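Local coordinates for protein dihydrodipicolinate synthase (Aquifex aeolicus, PDB 2EHH) that probably catalyses the condensation of pyruvate with aspartate semialdehyde to 4-hydroxy-tetrahydrodipicolinate, a step of lysine biosynthesis, at residues N25-H30 with K64-R69; D36-C41 with G68-I73; V140-D145 with M167-E172; S160-P165 with F181-G186; P249-T254 with T271-E276. One frame throughout, in Å; residues are numbered along the deposited sequence.

Contact 1. Residues N25-H30 with K64-R69; sequences NLIEFH and KRAAGR
E28 and R69 carry the charged half of this contact. The guanidinium meets the carboxylate end-on with two nitrogens, one for each oxygen. R69 NH2 lies 2.9 Å from E28 OE1 in a nearly straight bond (N-H...O 174°). R69 NH1 gives E28 OE2 a bond of the same length, arriving on the syn side of that oxygen. The two flat groups are turned 40° against each other: OE1 lies in the guanidinium plane, yet is met from above its own carboxylate plane. R65 NH2 adds only a long charge pair to E28 OE1, 3.9 Å, with no N-H directed at it.

Further hydrogen bonds fix the rotation of the R69 guanidinium. NE donates to A66 O at 3.0 Å and NH2 to R65 O at 2.7 Å, so the group is fastened to the C-terminal end of helix 52-66. There the chain leaves the helix at A67, with positive phi, through a type I' turn from A66 to R69. Helices 20-31 and 52-66 are successive outer helices of the TIM barrel.

The apolar half lies deeper. I27 crosses R65 at about a right angle, CD1 against R65 CB at 3.8 Å, while I27 CG2 rests 4.0 Å from A66 CA.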
# COMPACT_ATOMS: atom_id res chain seq x y z
N ASN A 25 -33.91 -5.73 23.51
CA ASN A 25 -34.80 -5.12 22.53
C ASN A 25 -34.19 -5.15 21.13
O ASN A 25 -34.91 -5.24 20.13
CB ASN A 25 -35.12 -3.68 22.94
CG ASN A 25 -36.05 -3.62 24.14
OD1 ASN A 25 -35.72 -4.09 25.22
ND2 ASN A 25 -37.24 -3.07 23.93
N LEU A 26 -32.87 -5.09 21.07
CA LEU A 26 -32.15 -5.14 19.80
C LEU A 26 -32.39 -6.53 19.19
O LEU A 26 -32.60 -6.67 17.99
CB LEU A 26 -30.65 -4.92 20.06
CG LEU A 26 -29.89 -3.81 19.35
CD1 LEU A 26 -30.74 -2.55 19.21
CD2 LEU A 26 -28.61 -3.52 20.14
N ILE A 27 -32.37 -7.55 20.04
CA ILE A 27 -32.59 -8.91 19.57
C ILE A 27 -34.01 -9.07 19.01
O ILE A 27 -34.19 -9.65 17.94
CB ILE A 27 -32.35 -9.93 20.70
CG1 ILE A 27 -30.86 -9.93 21.06
CG2 ILE A 27 -32.79 -11.32 20.27
CD1 ILE A 27 -30.47 -10.89 22.17
N GLU A 28 -35.00 -8.55 19.72
CA GLU A 28 -36.38 -8.63 19.27
C GLU A 28 -36.53 -7.85 17.96
O GLU A 28 -37.26 -8.25 17.06
CB GLU A 28 -37.32 -8.04 20.33
CG GLU A 28 -37.23 -8.76 21.67
CD GLU A 28 -37.71 -10.20 21.58
OE1 GLU A 28 -37.27 -11.02 22.42
OE2 GLU A 28 -38.52 -10.52 20.69
N PHE A 29 -35.83 -6.72 17.88
CA PHE A 29 -35.86 -5.88 16.69
C PHE A 29 -35.51 -6.72 15.46
O PHE A 29 -36.18 -6.65 14.43
CB PHE A 29 -34.85 -4.74 16.86
CG PHE A 29 -34.71 -3.84 15.65
CD1 PHE A 29 -35.79 -3.10 15.19
CD2 PHE A 29 -33.48 -3.71 15.01
CE1 PHE A 29 -35.64 -2.23 14.10
CE2 PHE A 29 -33.32 -2.84 13.93
CZ PHE A 29 -34.41 -2.10 13.47
N HIS A 30 -34.46 -7.52 15.57
CA HIS A 30 -34.05 -8.35 14.44
C HIS A 30 -34.93 -9.55 14.19
O HIS A 30 -35.08 -9.98 13.05
CB HIS A 30 -32.58 -8.76 14.59
CG HIS A 30 -31.63 -7.64 14.30
ND1 HIS A 30 -31.08 -6.86 15.29
CD2 HIS A 30 -31.26 -7.09 13.12
CE1 HIS A 30 -30.40 -5.87 14.73
NE2 HIS A 30 -30.49 -5.99 13.42
N LYS A 64 -30.18 -17.15 25.16
CA LYS A 64 -31.42 -17.28 25.92
C LYS A 64 -32.54 -16.42 25.35
O LYS A 64 -33.68 -16.87 25.23
CB LYS A 64 -31.19 -16.90 27.39
CG LYS A 64 -30.43 -17.92 28.20
CD LYS A 64 -30.25 -17.44 29.64
CE LYS A 64 -29.67 -18.53 30.54
NZ LYS A 64 -28.36 -19.03 30.06
N ARG A 65 -32.24 -15.17 25.02
CA ARG A 65 -33.26 -14.28 24.49
C ARG A 65 -33.73 -14.68 23.10
O ARG A 65 -34.93 -14.81 22.85
CB ARG A 65 -32.77 -12.83 24.46
CG ARG A 65 -32.41 -12.26 25.83
CD ARG A 65 -33.41 -12.67 26.92
NE ARG A 65 -34.80 -12.33 26.61
CZ ARG A 65 -35.29 -11.10 26.57
NH1 ARG A 65 -34.51 -10.05 26.81
NH2 ARG A 65 -36.57 -10.91 26.29
N ALA A 66 -32.78 -14.89 22.18
CA ALA A 66 -33.15 -15.28 20.82
C ALA A 66 -33.94 -16.58 20.89
O ALA A 66 -34.98 -16.72 20.25
CB ALA A 66 -31.90 -15.47 19.97
N ALA A 67 -33.44 -17.52 21.68
CA ALA A 67 -34.08 -18.82 21.87
C ALA A 67 -34.51 -19.51 20.58
O ALA A 67 -35.69 -19.83 20.40
CB ALA A 67 -35.28 -18.66 22.81
N GLY A 68 -33.56 -19.73 19.68
CA GLY A 68 -33.84 -20.42 18.43
C GLY A 68 -34.67 -19.71 17.37
O GLY A 68 -34.81 -20.23 16.27
N ARG A 69 -35.22 -18.55 17.69
CA ARG A 69 -36.02 -17.82 16.70
C ARG A 69 -35.13 -17.27 15.58
O ARG A 69 -35.59 -17.05 14.46
CB ARG A 69 -36.79 -16.69 17.38
CG ARG A 69 -37.89 -17.16 18.31
CD ARG A 69 -38.52 -15.98 19.01
NE ARG A 69 -37.57 -15.33 19.91
CZ ARG A 69 -37.71 -14.11 20.40
NH1 ARG A 69 -38.78 -13.39 20.09
NH2 ARG A 69 -36.79 -13.61 21.22

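Contact 2. Residues D36-C41 with G68-I73; sequences DAILVC and GRIKVI
A37, I38 and L39 pair with K71, V72 and I73 in parallel register, the two short strands running 23° apart with a closest axis approach of 4.6 Å. Four backbone hydrogen bonds form the ladder: K71 N to D36 O, the longest at 3.3 Å, then I38 N to K71 O, I73 N to I38 O and V40 N to I73 O. The I73 N bond to I38 O is the straightest (2.8 Å, N-H...O 178°).

A37, L39, K71 and I73 share one face of the sheet. A37 CB and K71 CB are 3.5 Å apart, beyond which the lysine turns off from the pair. L39 and I73 meet at a slant, L39 CD1 4.0 Å from I73 CG2. This is the second β-α-β unit of the closed eight-stranded parallel barrel, strand 37-40, helix 52-66 and strand 71-75. L39 points into the barrel, its side chain close to those of I203, predicted to bind pyruvate, and K161, the predicted Schiff-base lysine.

On the other face, I38 and V72 turn to the surrounding helices, I38 meeting H30 and V72 meeting A66. I38 CD1 abuts I70 CD1 at 3.2 Å, tighter than usual for two carbons. A chi1 of 54° puts I70 CG1 between the backbone N and the carbonyl carbon, and the extended chi2 carries CD1 on from there. V40 CG2 passes 3.6 Å from I73 O, and V40 also packs on A62 of helix 52-66. Before the strand, the D36 carboxylate is held by S5 N and K215 NZ.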
# COMPACT_ATOMS: atom_id res chain seq x y z
N ASP A 36 -31.58 -13.03 9.58
CA ASP A 36 -31.35 -14.47 9.70
C ASP A 36 -30.54 -14.87 10.92
O ASP A 36 -30.77 -15.93 11.51
CB ASP A 36 -30.69 -14.99 8.43
CG ASP A 36 -31.56 -14.82 7.21
OD1 ASP A 36 -32.66 -15.42 7.17
OD2 ASP A 36 -31.16 -14.08 6.28
N ALA A 37 -29.58 -14.04 11.30
CA ALA A 37 -28.75 -14.36 12.45
C ALA A 37 -28.12 -13.12 13.06
O ALA A 37 -27.97 -12.09 12.41
CB ALA A 37 -27.65 -15.34 12.04
N ILE A 38 -27.75 -13.24 14.33
CA ILE A 38 -27.12 -12.14 15.03
C ILE A 38 -25.74 -12.56 15.49
O ILE A 38 -25.55 -13.65 16.03
CB ILE A 38 -27.94 -11.71 16.27
CG1 ILE A 38 -29.32 -11.22 15.84
CG2 ILE A 38 -27.21 -10.60 17.02
CD1 ILE A 38 -30.20 -10.80 17.00
N LEU A 39 -24.76 -11.70 15.22
CA LEU A 39 -23.39 -11.93 15.64
C LEU A 39 -23.18 -11.01 16.83
O LEU A 39 -23.27 -9.79 16.69
CB LEU A 39 -22.40 -11.56 14.54
CG LEU A 39 -20.96 -11.30 14.99
CD1 LEU A 39 -20.35 -12.58 15.52
CD2 LEU A 39 -20.15 -10.74 13.83
N VAL A 40 -22.92 -11.59 18.00
CA VAL A 40 -22.68 -10.78 19.19
C VAL A 40 -21.21 -10.84 19.58
O VAL A 40 -20.53 -11.84 19.36
CB VAL A 40 -23.55 -11.26 20.38
CG1 VAL A 40 -25.02 -11.05 20.06
CG2 VAL A 40 -23.28 -12.73 20.66
N CYS A 41 -20.72 -9.74 20.15
CA CYS A 41 -19.33 -9.65 20.59
C CYS A 41 -18.33 -9.66 19.45
O CYS A 41 -17.24 -10.21 19.58
CB CYS A 41 -19.01 -10.78 21.56
SG CYS A 41 -20.02 -10.69 23.03
N GLY A 68 -33.56 -19.73 19.68
CA GLY A 68 -33.84 -20.42 18.43
C GLY A 68 -34.67 -19.71 17.37
O GLY A 68 -34.81 -20.23 16.27
N ARG A 69 -35.22 -18.55 17.69
CA ARG A 69 -36.02 -17.82 16.70
C ARG A 69 -35.13 -17.27 15.58
O ARG A 69 -35.59 -17.05 14.46
CB ARG A 69 -36.79 -16.69 17.38
CG ARG A 69 -37.89 -17.16 18.31
CD ARG A 69 -38.52 -15.98 19.01
NE ARG A 69 -37.57 -15.33 19.91
CZ ARG A 69 -37.71 -14.11 20.40
NH1 ARG A 69 -38.78 -13.39 20.09
NH2 ARG A 69 -36.79 -13.61 21.22
N ILE A 70 -33.87 -17.05 15.91
CA ILE A 70 -32.88 -16.57 14.95
C ILE A 70 -31.55 -17.14 15.40
O ILE A 70 -31.35 -17.39 16.59
CB ILE A 70 -32.79 -15.03 14.95
CG1 ILE A 70 -32.53 -14.53 16.37
CG2 ILE A 70 -34.06 -14.43 14.37
CD1 ILE A 70 -32.47 -13.03 16.48
N LYS A 71 -30.64 -17.38 14.46
CA LYS A 71 -29.35 -17.94 14.82
C LYS A 71 -28.52 -16.93 15.62
O LYS A 71 -28.65 -15.72 15.47
CB LYS A 71 -28.58 -18.35 13.57
CG LYS A 71 -29.25 -19.43 12.73
CD LYS A 71 -29.32 -20.75 13.47
CE LYS A 71 -29.72 -21.88 12.54
NZ LYS A 71 -28.73 -22.07 11.43
N VAL A 72 -27.67 -17.46 16.50
CA VAL A 72 -26.80 -16.63 17.31
C VAL A 72 -25.38 -17.10 17.08
O VAL A 72 -25.05 -18.26 17.33
CB VAL A 72 -27.13 -16.74 18.82
CG1 VAL A 72 -26.12 -15.92 19.62
CG2 VAL A 72 -28.54 -16.25 19.09
N ILE A 73 -24.55 -16.19 16.58
CA ILE A 73 -23.14 -16.46 16.32
C ILE A 73 -22.35 -15.65 17.34
O ILE A 73 -22.61 -14.46 17.54
CB ILE A 73 -22.73 -16.02 14.90
CG1 ILE A 73 -23.62 -16.72 13.86
CG2 ILE A 73 -21.27 -16.37 14.64
CD1 ILE A 73 -23.41 -16.23 12.42

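Contact 3. Residues V140-D145 with M167-E172; sequences VEISVD and MDRISE
At the C-terminal end of the barrel strands, between two neighbouring outer helices of the TIM barrel, R169 of helix 167-177 reaches across to E141 and I142, in the loop leading into helix 144-153. Its chain is extended from CG to NE, with CG anti to the backbone N (chi1 174°), and it ends in an end-on grip on a single oxygen. R169 NH2 and NH1 both donate to I142 O, at 2.9 and 3.0 Å. Each bond is bent to 140°, as expected when two donors share one acceptor.

E141 approaches R169 tip to tip and stacks on one face of the guanidinium, the planes 8° apart, with E141 OE1 3.2 Å above the R169 plane and displaced toward its rim. E141 OE1 is 3.5 Å from R169 NE, a salt bridge of charges alone, since no N-H points at the oxygen. The N-H of NE is used instead by E162 OE1, while E141 OE1 accepts from N133 ND2. Farther along, V144 CG1 packs against E172 CG at 4.0 Å, the two side chains crossing at about a right angle.

R169 also touches M147 of helix 144-153, and V144 meets I173 and R176 of helix 167-177. From that helix, D168 OD2 bonds S189 OG of the second subunit, and S171 OG bonds H233 NE2 of the same neighbouring subunit.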
# COMPACT_ATOMS: atom_id res chain seq x y z
N VAL A 140 -2.66 -8.69 8.95
CA VAL A 140 -2.16 -9.97 8.43
C VAL A 140 -3.33 -10.63 7.70
O VAL A 140 -4.49 -10.30 7.96
CB VAL A 140 -1.68 -10.93 9.56
CG1 VAL A 140 -2.87 -11.56 10.27
CG2 VAL A 140 -0.77 -12.01 8.97
N GLU A 141 -3.05 -11.54 6.78
CA GLU A 141 -4.13 -12.21 6.06
C GLU A 141 -3.92 -13.72 5.98
O GLU A 141 -2.80 -14.19 5.77
CB GLU A 141 -4.27 -11.64 4.64
CG GLU A 141 -5.24 -12.41 3.74
CD GLU A 141 -5.66 -11.62 2.52
OE1 GLU A 141 -6.82 -11.14 2.48
OE2 GLU A 141 -4.84 -11.46 1.59
N ILE A 142 -4.99 -14.47 6.19
CA ILE A 142 -4.92 -15.91 6.12
C ILE A 142 -5.02 -16.26 4.63
O ILE A 142 -5.98 -15.88 3.96
CB ILE A 142 -6.06 -16.57 6.93
CG1 ILE A 142 -5.88 -18.09 6.95
CG2 ILE A 142 -7.41 -16.15 6.37
CD1 ILE A 142 -6.78 -18.79 7.97
N SER A 143 -4.01 -16.94 4.11
CA SER A 143 -3.98 -17.29 2.69
C SER A 143 -5.05 -18.31 2.33
O SER A 143 -5.56 -19.03 3.19
CB SER A 143 -2.62 -17.87 2.30
OG SER A 143 -2.50 -19.20 2.78
N VAL A 144 -5.40 -18.38 1.05
CA VAL A 144 -6.40 -19.34 0.62
C VAL A 144 -5.83 -20.75 0.81
O VAL A 144 -6.56 -21.68 1.13
CB VAL A 144 -6.79 -19.09 -0.85
CG1 VAL A 144 -7.84 -20.11 -1.30
CG2 VAL A 144 -7.36 -17.67 -1.00
N ASP A 145 -4.52 -20.89 0.63
CA ASP A 145 -3.87 -22.19 0.84
C ASP A 145 -4.16 -22.66 2.26
O ASP A 145 -4.56 -23.80 2.48
CB ASP A 145 -2.35 -22.08 0.67
CG ASP A 145 -1.90 -22.12 -0.79
OD1 ASP A 145 -2.74 -22.40 -1.67
OD2 ASP A 145 -0.70 -21.89 -1.04
N MET A 167 -11.93 -8.93 -4.98
CA MET A 167 -12.90 -9.91 -5.49
C MET A 167 -12.19 -11.17 -5.97
O MET A 167 -12.75 -12.26 -5.93
CB MET A 167 -13.71 -9.32 -6.65
CG MET A 167 -14.58 -8.13 -6.25
SD MET A 167 -15.79 -8.53 -4.96
CE MET A 167 -14.89 -7.99 -3.48
N ASP A 168 -10.95 -11.01 -6.42
CA ASP A 168 -10.17 -12.15 -6.89
C ASP A 168 -9.97 -13.18 -5.78
O ASP A 168 -9.90 -14.38 -6.04
CB ASP A 168 -8.82 -11.69 -7.40
CG ASP A 168 -8.57 -12.09 -8.82
OD1 ASP A 168 -8.55 -13.32 -9.09
OD2 ASP A 168 -8.40 -11.18 -9.65
N ARG A 169 -9.85 -12.70 -4.55
CA ARG A 169 -9.67 -13.60 -3.42
C ARG A 169 -10.97 -14.38 -3.23
O ARG A 169 -10.95 -15.57 -2.95
CB ARG A 169 -9.33 -12.81 -2.16
CG ARG A 169 -9.26 -13.65 -0.89
CD ARG A 169 -8.97 -12.78 0.32
NE ARG A 169 -9.21 -13.49 1.57
CZ ARG A 169 -8.36 -14.33 2.15
NH1 ARG A 169 -7.17 -14.57 1.59
NH2 ARG A 169 -8.69 -14.93 3.29
N ILE A 170 -12.10 -13.70 -3.39
CA ILE A 170 -13.39 -14.36 -3.25
C ILE A 170 -13.49 -15.47 -4.32
O ILE A 170 -13.91 -16.59 -4.03
CB ILE A 170 -14.56 -13.36 -3.42
CG1 ILE A 170 -14.42 -12.22 -2.40
CG2 ILE A 170 -15.89 -14.07 -3.26
CD1 ILE A 170 -14.31 -12.68 -0.94
N SER A 171 -13.11 -15.14 -5.55
CA SER A 171 -13.15 -16.13 -6.63
C SER A 171 -12.32 -17.35 -6.26
O SER A 171 -12.75 -18.49 -6.43
CB SER A 171 -12.61 -15.54 -7.94
OG SER A 171 -13.54 -14.66 -8.53
N GLU A 172 -11.12 -17.08 -5.75
CA GLU A 172 -10.21 -18.15 -5.37
C GLU A 172 -10.80 -19.05 -4.29
O GLU A 172 -10.72 -20.27 -4.38
CB GLU A 172 -8.88 -17.55 -4.90
CG GLU A 172 -7.71 -18.51 -5.00
CD GLU A 172 -7.33 -18.82 -6.45
OE1 GLU A 172 -7.01 -17.88 -7.21
OE2 GLU A 172 -7.33 -20.02 -6.81

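Contact 4. Residues S160-P165 with F181-G186; sequences SKESTP and FSVLSG
K161 and G186 meet at the catalytic end of two neighbouring parallel strands, 157-162 and 182-185, joined by helix 167-177 as a β-α-β unit of the TIM barrel. K161, the predicted Schiff-base lysine, is extended throughout beyond CG, and its CE passes 3.9 Å from G186 CA. S163 OG donates to G186 O at 2.9 Å, which ties the two loops just past the strands. The close approach of K161 and S163 depends on G186 having no side chain: the place of a CB on G186 would lie 2.2 Å from S163 OG, a clash.

Behind this first shell stands the backbone ladder. S160 N bonds S182 O, L184 N bonds S160 O, E162 N bonds L184 O and G186 N bonds E162 O. The last of the four approaches differently, G186 N standing 61° out of the plane of the E162 carbonyl. The ladder sets K161 and L184 on the inward face, where both touch I203, predicted to bind pyruvate. K161 also comes close to Y132, the predicted proton donor/acceptor.

S160, E162, V183 and S185 lie on the opposite face. E162 CG packs 4.2 Å from V183 CG1, and I170 and I173 of helix 167-177 lie against E162. At the N-terminal end of the pair, F181 CZ lies 3.8 Å from S160 CB; F181 also touches M147, A151 and I173. A bend at chi2 (-67°) turns E162 CD aside; E162 OE2 accepts a short 2.6 Å bond from S160 OG, met on the anti side, 33° out of the carboxylate plane.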
# COMPACT_ATOMS: atom_id res chain seq x y z
N SER A 160 -16.25 -18.31 6.01
CA SER A 160 -15.33 -17.21 6.25
C SER A 160 -16.03 -15.88 6.00
O SER A 160 -16.73 -15.71 4.99
CB SER A 160 -14.10 -17.30 5.34
OG SER A 160 -13.22 -16.21 5.59
N LYS A 161 -15.85 -14.94 6.93
CA LYS A 161 -16.41 -13.61 6.77
C LYS A 161 -15.26 -12.84 6.15
O LYS A 161 -14.21 -12.64 6.78
CB LYS A 161 -16.75 -12.99 8.12
CG LYS A 161 -17.22 -11.54 8.02
CD LYS A 161 -17.38 -10.90 9.41
CE LYS A 161 -17.82 -9.44 9.29
NZ LYS A 161 -17.75 -8.72 10.59
N GLU A 162 -15.44 -12.42 4.90
CA GLU A 162 -14.39 -11.71 4.18
C GLU A 162 -14.58 -10.21 4.07
O GLU A 162 -15.42 -9.73 3.31
CB GLU A 162 -14.24 -12.31 2.78
CG GLU A 162 -13.70 -13.74 2.75
CD GLU A 162 -12.25 -13.82 3.22
OE1 GLU A 162 -11.49 -12.84 3.01
OE2 GLU A 162 -11.86 -14.88 3.77
N SER A 163 -13.80 -9.46 4.85
CA SER A 163 -13.82 -8.01 4.79
C SER A 163 -12.57 -7.67 4.00
O SER A 163 -11.53 -7.32 4.57
CB SER A 163 -13.72 -7.39 6.19
OG SER A 163 -14.86 -7.72 6.97
N THR A 164 -12.67 -7.82 2.68
CA THR A 164 -11.57 -7.57 1.75
C THR A 164 -12.13 -6.97 0.46
O THR A 164 -13.20 -7.36 0.01
CB THR A 164 -10.85 -8.89 1.37
OG1 THR A 164 -9.96 -8.66 0.27
CG2 THR A 164 -11.86 -9.96 0.95
N PRO A 165 -11.40 -6.02 -0.14
CA PRO A 165 -11.88 -5.41 -1.39
C PRO A 165 -11.42 -6.21 -2.61
O PRO A 165 -11.70 -5.83 -3.75
CB PRO A 165 -11.25 -4.02 -1.34
CG PRO A 165 -9.91 -4.32 -0.75
CD PRO A 165 -10.26 -5.27 0.40
N PHE A 181 -18.42 -25.09 1.59
CA PHE A 181 -17.89 -23.94 2.31
C PHE A 181 -18.71 -22.70 1.97
O PHE A 181 -19.19 -22.56 0.85
CB PHE A 181 -16.43 -23.70 1.91
CG PHE A 181 -15.70 -22.76 2.81
CD1 PHE A 181 -15.21 -23.19 4.04
CD2 PHE A 181 -15.50 -21.43 2.44
CE1 PHE A 181 -14.52 -22.32 4.88
CE2 PHE A 181 -14.81 -20.55 3.27
CZ PHE A 181 -14.32 -20.99 4.49
N SER A 182 -18.87 -21.80 2.93
CA SER A 182 -19.65 -20.60 2.68
C SER A 182 -18.88 -19.30 2.87
O SER A 182 -18.25 -19.09 3.91
CB SER A 182 -20.89 -20.60 3.58
OG SER A 182 -21.48 -19.31 3.62
N VAL A 183 -18.91 -18.45 1.86
CA VAL A 183 -18.25 -17.15 1.95
C VAL A 183 -19.29 -16.09 2.28
O VAL A 183 -20.33 -15.99 1.62
CB VAL A 183 -17.57 -16.75 0.62
CG1 VAL A 183 -17.01 -15.33 0.74
CG2 VAL A 183 -16.46 -17.73 0.29
N LEU A 184 -19.02 -15.30 3.31
CA LEU A 184 -19.93 -14.24 3.71
C LEU A 184 -19.23 -12.90 3.54
O LEU A 184 -18.08 -12.74 3.95
CB LEU A 184 -20.35 -14.43 5.17
CG LEU A 184 -21.15 -15.70 5.47
CD1 LEU A 184 -21.29 -15.88 6.97
CD2 LEU A 184 -22.52 -15.59 4.81
N SER A 185 -19.93 -11.94 2.94
CA SER A 185 -19.36 -10.61 2.74
C SER A 185 -19.15 -9.93 4.08
O SER A 185 -20.02 -9.97 4.96
CB SER A 185 -20.30 -9.75 1.90
OG SER A 185 -19.84 -8.40 1.87
N GLY A 186 -17.98 -9.31 4.24
CA GLY A 186 -17.69 -8.61 5.48
C GLY A 186 -17.76 -7.11 5.27
O GLY A 186 -17.26 -6.33 6.08

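Contact 5. Residues P249-T254 with T271-E276; sequences PIPVKT and TEMSPE
I250 and M273 slide past each other in opposite directions, one from the first turn of helix 250-258, the other from the loop ahead of helix 275-287. The touching atoms are I250 CG2 and M273 CG, only 3.3 Å apart, closer than ordinary carbon packing. In I250, chi1 of -67° puts CG1 beside the backbone N, anti to the carbonyl carbon, which leaves CG2 anti to N and facing M273. I250 CG1 and CD1 meet T271 O, at 3.6 and 3.5 Å. This carbonyl oxygen is buried against the I250 carbons CG1, CG2 and CD1 and has no polar partner in the model.

T254 meets M273 obliquely, one turn further along the helix. M273 SD rests 3.6 Å from T254 OG1 and also touches T254 CB and CG2. A bend at chi3 (82°) turns M273 CE toward P251, whose CG is 4.3 Å away. The polar link here is a water molecule, which donates to T254 OG1 at 2.8 Å and accepts from M273 N at 2.9 Å. The T254 hydroxyl gives its own proton to I250 O, 2.7 Å away, so its orientation is set from within the helix.

Both T254 and M273 pack on E278 and L281 of helix 275-287, which S274 caps through OG to N277 N. T110 of the third subunit packs against I250 and T271.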
# COMPACT_ATOMS: atom_id res chain seq x y z
N PRO A 249 -17.38 0.67 15.00
CA PRO A 249 -18.80 1.01 15.03
C PRO A 249 -19.19 2.40 15.52
O PRO A 249 -20.32 2.59 15.99
CB PRO A 249 -19.36 -0.06 15.94
CG PRO A 249 -18.32 -0.07 17.03
CD PRO A 249 -17.00 -0.00 16.25
N ILE A 250 -18.31 3.38 15.43
CA ILE A 250 -18.69 4.70 15.91
C ILE A 250 -19.95 5.24 15.21
O ILE A 250 -20.90 5.67 15.88
CB ILE A 250 -17.52 5.70 15.80
CG1 ILE A 250 -16.40 5.27 16.76
CG2 ILE A 250 -17.99 7.11 16.13
CD1 ILE A 250 -15.12 6.08 16.65
N PRO A 251 -19.98 5.21 13.87
CA PRO A 251 -21.18 5.72 13.18
C PRO A 251 -22.44 4.88 13.42
O PRO A 251 -23.51 5.43 13.69
CB PRO A 251 -20.76 5.71 11.71
CG PRO A 251 -19.27 5.95 11.79
CD PRO A 251 -18.88 5.02 12.91
N VAL A 252 -22.33 3.56 13.31
CA VAL A 252 -23.50 2.71 13.49
C VAL A 252 -24.10 2.77 14.90
O VAL A 252 -25.32 2.77 15.06
CB VAL A 252 -23.21 1.24 13.10
CG1 VAL A 252 -22.26 0.60 14.10
CG2 VAL A 252 -24.51 0.46 13.01
N LYS A 253 -23.25 2.83 15.92
CA LYS A 253 -23.78 2.92 17.28
C LYS A 253 -24.45 4.27 17.44
O LYS A 253 -25.50 4.39 18.09
CB LYS A 253 -22.66 2.75 18.32
CG LYS A 253 -23.14 2.96 19.75
CD LYS A 253 -22.14 2.47 20.80
CE LYS A 253 -22.55 1.12 21.38
NZ LYS A 253 -21.72 0.74 22.56
N THR A 254 -23.87 5.30 16.83
CA THR A 254 -24.45 6.64 16.90
C THR A 254 -25.81 6.66 16.20
O THR A 254 -26.75 7.31 16.67
CB THR A 254 -23.53 7.69 16.24
OG1 THR A 254 -22.26 7.72 16.91
CG2 THR A 254 -24.17 9.08 16.32
N THR A 271 -14.65 6.83 20.69
CA THR A 271 -15.25 8.09 21.11
C THR A 271 -16.41 8.51 20.23
O THR A 271 -16.60 7.97 19.15
CB THR A 271 -14.20 9.22 21.05
OG1 THR A 271 -13.64 9.27 19.73
CG2 THR A 271 -13.09 8.99 22.07
N GLU A 272 -17.18 9.50 20.70
CA GLU A 272 -18.31 10.00 19.93
C GLU A 272 -17.77 10.65 18.66
O GLU A 272 -16.60 11.04 18.60
CB GLU A 272 -19.10 11.04 20.74
CG GLU A 272 -19.50 10.58 22.13
CD GLU A 272 -20.46 11.54 22.82
OE1 GLU A 272 -20.44 12.75 22.52
OE2 GLU A 272 -21.23 11.07 23.69
N MET A 273 -18.63 10.75 17.66
CA MET A 273 -18.26 11.35 16.38
C MET A 273 -18.00 12.84 16.54
O MET A 273 -18.36 13.44 17.55
CB MET A 273 -19.40 11.18 15.37
CG MET A 273 -19.71 9.74 14.99
SD MET A 273 -21.22 9.62 14.00
CE MET A 273 -20.59 10.02 12.37
N SER A 274 -17.38 13.43 15.53
CA SER A 274 -17.13 14.86 15.54
C SER A 274 -18.50 15.45 15.23
O SER A 274 -19.27 14.84 14.48
CB SER A 274 -16.13 15.25 14.45
OG SER A 274 -16.66 15.00 13.16
N PRO A 275 -18.84 16.61 15.80
CA PRO A 275 -20.15 17.19 15.51
C PRO A 275 -20.47 17.27 14.02
O PRO A 275 -21.59 16.97 13.61
CB PRO A 275 -20.08 18.57 16.19
CG PRO A 275 -18.60 18.84 16.32
CD PRO A 275 -18.05 17.49 16.68
N GLU A 276 -19.49 17.66 13.22
CA GLU A 276 -19.68 17.77 11.78
C GLU A 276 -20.10 16.42 11.18
O GLU A 276 -21.07 16.34 10.43
CB GLU A 276 -18.39 18.26 11.11
CG GLU A 276 -17.94 19.64 11.57
CD GLU A 276 -16.46 19.90 11.30
OE1 GLU A 276 -15.62 19.10 11.77
OE2 GLU A 276 -16.15 20.91 10.63
O HOH W 1 -21.38 10.06 18.14

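How the contacts relate
From the N terminus, contacts 1 and 2 come first and overlap: 36-41 lies inside the loop that contact 1 closes, and contact 2 closes its own loop through helix 52-66, both ending on 64-73 and sharing G68 and R69. Helix packing thus backs strand pairing directly, with I27 CA 4.0 Å from I38 CD1. Contact 3 closes a loop through strand 157-162, contact 4 one through helix 167-177; the two cross, and they touch at R169 CD and T164 CG2. Contacts 2 and 4 belong to the same closed sheet, their centres about 17 Å apart. Contact 5 follows in series, closing a short loop that ties helix 250-258 to the C-terminal helix 275-287, without touching the other four.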